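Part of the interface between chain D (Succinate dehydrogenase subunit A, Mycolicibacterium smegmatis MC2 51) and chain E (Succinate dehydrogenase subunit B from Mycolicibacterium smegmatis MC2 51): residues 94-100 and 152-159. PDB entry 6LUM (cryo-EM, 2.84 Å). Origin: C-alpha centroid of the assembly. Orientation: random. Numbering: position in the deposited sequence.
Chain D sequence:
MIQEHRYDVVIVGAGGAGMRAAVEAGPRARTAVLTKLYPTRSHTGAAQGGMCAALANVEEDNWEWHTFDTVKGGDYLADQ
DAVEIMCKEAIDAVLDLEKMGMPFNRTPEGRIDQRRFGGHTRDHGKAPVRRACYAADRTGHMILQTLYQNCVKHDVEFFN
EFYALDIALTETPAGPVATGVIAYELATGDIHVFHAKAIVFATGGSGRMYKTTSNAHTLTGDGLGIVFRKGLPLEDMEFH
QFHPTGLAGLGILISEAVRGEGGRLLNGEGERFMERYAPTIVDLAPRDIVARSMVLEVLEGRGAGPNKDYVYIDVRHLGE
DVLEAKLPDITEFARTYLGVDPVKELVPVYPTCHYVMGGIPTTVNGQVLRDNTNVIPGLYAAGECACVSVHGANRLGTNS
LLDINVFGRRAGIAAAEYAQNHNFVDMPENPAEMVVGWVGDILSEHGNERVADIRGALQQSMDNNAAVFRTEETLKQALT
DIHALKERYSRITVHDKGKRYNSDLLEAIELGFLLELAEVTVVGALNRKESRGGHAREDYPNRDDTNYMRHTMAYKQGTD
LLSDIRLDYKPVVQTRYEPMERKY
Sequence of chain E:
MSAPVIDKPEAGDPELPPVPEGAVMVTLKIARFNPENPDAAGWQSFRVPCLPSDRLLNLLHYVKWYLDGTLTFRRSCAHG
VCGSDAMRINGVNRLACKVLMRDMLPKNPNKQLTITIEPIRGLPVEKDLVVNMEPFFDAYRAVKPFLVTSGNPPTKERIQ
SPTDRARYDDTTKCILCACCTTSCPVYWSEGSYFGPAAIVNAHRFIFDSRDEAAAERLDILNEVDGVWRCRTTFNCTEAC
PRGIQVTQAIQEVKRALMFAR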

# COMPACT_ATOMS: atom_id res chain seq x y z
N VAL D 94 -27.78 -16.93 3.49
CA VAL D 94 -28.27 -15.60 3.84
C VAL D 94 -27.27 -14.88 4.73
O VAL D 94 -27.01 -13.68 4.54
N LEU D 95 -26.69 -15.58 5.70
CA LEU D 95 -25.75 -14.91 6.59
C LEU D 95 -24.52 -14.41 5.83
O LEU D 95 -24.01 -13.33 6.12
N ASP D 96 -24.04 -15.17 4.84
CA ASP D 96 -22.86 -14.71 4.12
C ASP D 96 -23.19 -13.58 3.15
O ASP D 96 -22.34 -12.73 2.90
N LEU D 97 -24.39 -13.57 2.58
CA LEU D 97 -24.81 -12.39 1.83
C LEU D 97 -24.78 -11.16 2.72
O LEU D 97 -24.27 -10.11 2.33
N GLU D 98 -25.32 -11.28 3.93
CA GLU D 98 -25.32 -10.13 4.84
C GLU D 98 -23.90 -9.73 5.23
O GLU D 98 -23.62 -8.55 5.44
N LYS D 99 -23.00 -10.69 5.37
CA LYS D 99 -21.64 -10.35 5.73
C LYS D 99 -20.81 -9.88 4.55
O LYS D 99 -19.70 -9.39 4.77
N MET D 100 -21.30 -10.03 3.32
CA MET D 100 -20.62 -9.46 2.17
C MET D 100 -20.99 -8.01 1.93
O MET D 100 -20.36 -7.35 1.10
N ASN E 152 -12.57 -9.97 11.61
CA ASN E 152 -13.14 -11.03 12.44
C ASN E 152 -14.64 -11.12 12.18
O ASN E 152 -15.45 -10.53 12.91
N PRO E 153 -15.05 -11.84 11.14
CA PRO E 153 -16.47 -11.94 10.83
C PRO E 153 -17.24 -12.57 11.97
O PRO E 153 -16.90 -13.66 12.45
N PRO E 154 -18.31 -11.92 12.43
CA PRO E 154 -19.00 -12.36 13.65
C PRO E 154 -19.82 -13.62 13.49
O PRO E 154 -20.41 -14.07 14.48
N THR E 155 -19.93 -14.17 12.28
CA THR E 155 -20.68 -15.39 12.01
C THR E 155 -22.16 -15.23 12.33
O THR E 155 -22.94 -16.18 12.18
N LYS E 156 -22.57 -14.05 12.80
CA LYS E 156 -23.93 -13.82 13.23
C LYS E 156 -24.44 -12.44 12.81
O LYS E 156 -24.80 -11.61 13.64
N GLU E 157 -24.38 -12.14 11.51
CA GLU E 157 -25.20 -11.08 10.92
C GLU E 157 -24.96 -9.71 11.56
O GLU E 157 -25.80 -9.24 12.33
N ARG E 158 -23.81 -9.09 11.27
CA ARG E 158 -23.38 -7.83 11.87
C ARG E 158 -24.54 -6.91 12.20
O ARG E 158 -25.41 -6.68 11.36
N ILE E 159 -24.58 -6.42 13.41
CA ILE E 159 -25.73 -5.72 13.94
C ILE E 159 -25.72 -4.29 13.43
O ILE E 159 -24.66 -3.67 13.28

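The unusual feature of this contact is how little polar bonding crosses a contact with several charged residues: one weak hydrogen bond crosses between the stretches, from Arg E158 NH1 to the backbone Lys D99 O, 3.2 Å away with a bent N-H...O angle of 123°. Arg E158 leaves its backbone sideways, and an extended side chain (m, t, t over chi1 to chi3) carries the guanidinium to the helix, where the carbonyl oxygen sits at its edge, near its plane.

The helical stretch of chain D offers three side chains, Leu D95, Glu D98 and Lys D99, to a loop of chain E. The i to i+3 and i+4 spacing puts them along one side of the helix, while Val D94, Asp D96, Leu D97 and Met D100 make no contact.

Leu D95 points toward chain E as an m,t rotamer and spreads its two methyls over the loop. Leu D95 CD1 lies 3.6 Å from Thr E155 O and Leu D95 CD2 3.9 Å from Glu E157 CB. Lys E156 starts away from the helix, but its p turns at chi2 and chi3 bring Lys E156 NZ back to 3.8 Å from Leu D95 CD1, a contact with carbon rather than a charge pair.

Glu D98 also points toward the loop, with chi1 t and chi2 m. Glu D98 OE1 rests 3.5 Å from Glu E157 CA and 3.4 Å from Arg E158 N, yet the angle to that amide is too poor for a hydrogen bond.

Lys D99 begins sideways and contributes the largest covered area; as m,t,m,t over chi1 to chi4 it brings its end nearer. Lys D99 CD sits 4.3 Å from both Pro E153 CB and Pro E154 CD, and Lys D99 NZ ends 3.9 Å from Thr E155 CA. The rule here is that charged side chains can lie against carbon and backbone atoms without a salt bridge across the contact.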

# COMPACT_ATOMS: atom_id res chain seq x y z
CB VAL D 94 -29.65 -15.69 4.51
CG1 VAL D 94 -30.00 -14.37 5.14
CG2 VAL D 94 -30.69 -16.07 3.50
CB LEU D 95 -25.33 -15.83 7.72
CG LEU D 95 -26.40 -16.09 8.79
CD1 LEU D 95 -25.77 -16.71 10.01
CD2 LEU D 95 -27.14 -14.82 9.14
CB ASP D 96 -22.20 -15.85 3.37
CG ASP D 96 -20.74 -15.57 3.09
OD1 ASP D 96 -20.02 -16.49 2.64
OD2 ASP D 96 -20.29 -14.43 3.32
CB LEU D 97 -26.20 -12.60 1.24
CG LEU D 97 -26.26 -13.10 -0.18
CD1 LEU D 97 -27.69 -13.18 -0.57
CD2 LEU D 97 -25.52 -12.17 -1.10
CB GLU D 98 -26.14 -10.45 6.09
CG GLU D 98 -26.68 -9.23 6.78
CD GLU D 98 -25.62 -8.51 7.58
OE1 GLU D 98 -24.64 -9.17 7.99
OE2 GLU D 98 -25.76 -7.30 7.81
CB LYS D 99 -20.96 -11.55 6.40
CG LYS D 99 -21.43 -11.81 7.81
CD LYS D 99 -20.63 -12.92 8.45
CE LYS D 99 -20.95 -14.25 7.81
NZ LYS D 99 -19.96 -15.28 8.17
CB MET D 100 -20.93 -10.27 0.91
CG MET D 100 -19.94 -11.38 0.63
SD MET D 100 -20.01 -12.04 -1.04
CE MET D 100 -21.71 -12.53 -1.15
CB ASN E 152 -12.80 -10.82 13.92
CG ASN E 152 -13.25 -9.47 14.45
OD1 ASN E 152 -14.40 -9.28 14.84
ND2 ASN E 152 -12.33 -8.51 14.49
CB PRO E 153 -16.49 -12.84 9.58
CG PRO E 153 -15.15 -13.47 9.52
CD PRO E 153 -14.21 -12.51 10.14
CB PRO E 154 -19.91 -11.17 13.97
CG PRO E 154 -20.22 -10.60 12.64
CD PRO E 154 -18.97 -10.75 11.83
CB THR E 155 -20.11 -16.58 12.79
OG1 THR E 155 -20.54 -16.51 14.15
CG2 THR E 155 -18.58 -16.57 12.74
CB LYS E 156 -24.07 -14.01 14.74
CG LYS E 156 -25.50 -14.33 15.16
CD LYS E 156 -26.17 -15.30 14.20
CE LYS E 156 -25.58 -16.70 14.30
NZ LYS E 156 -26.43 -17.70 13.62
CB GLU E 157 -26.70 -11.44 10.94
CG GLU E 157 -27.40 -11.66 12.29
CD GLU E 157 -28.87 -12.01 12.18
OE1 GLU E 157 -29.30 -13.02 12.78
OE2 GLU E 157 -29.59 -11.26 11.49
CB ARG E 158 -22.43 -7.07 10.95
CG ARG E 158 -21.17 -7.78 10.57
CD ARG E 158 -20.33 -6.87 9.72
NE ARG E 158 -18.93 -7.29 9.69
CZ ARG E 158 -18.32 -7.73 8.60
NH1 ARG E 158 -18.98 -7.81 7.46
NH2 ARG E 158 -17.05 -8.09 8.66
CB ILE E 159 -25.74 -5.77 15.49
CG1 ILE E 159 -25.83 -7.21 15.97
CG2 ILE E 159 -26.91 -4.99 16.05
CD1 ILE E 159 -24.49 -7.87 16.23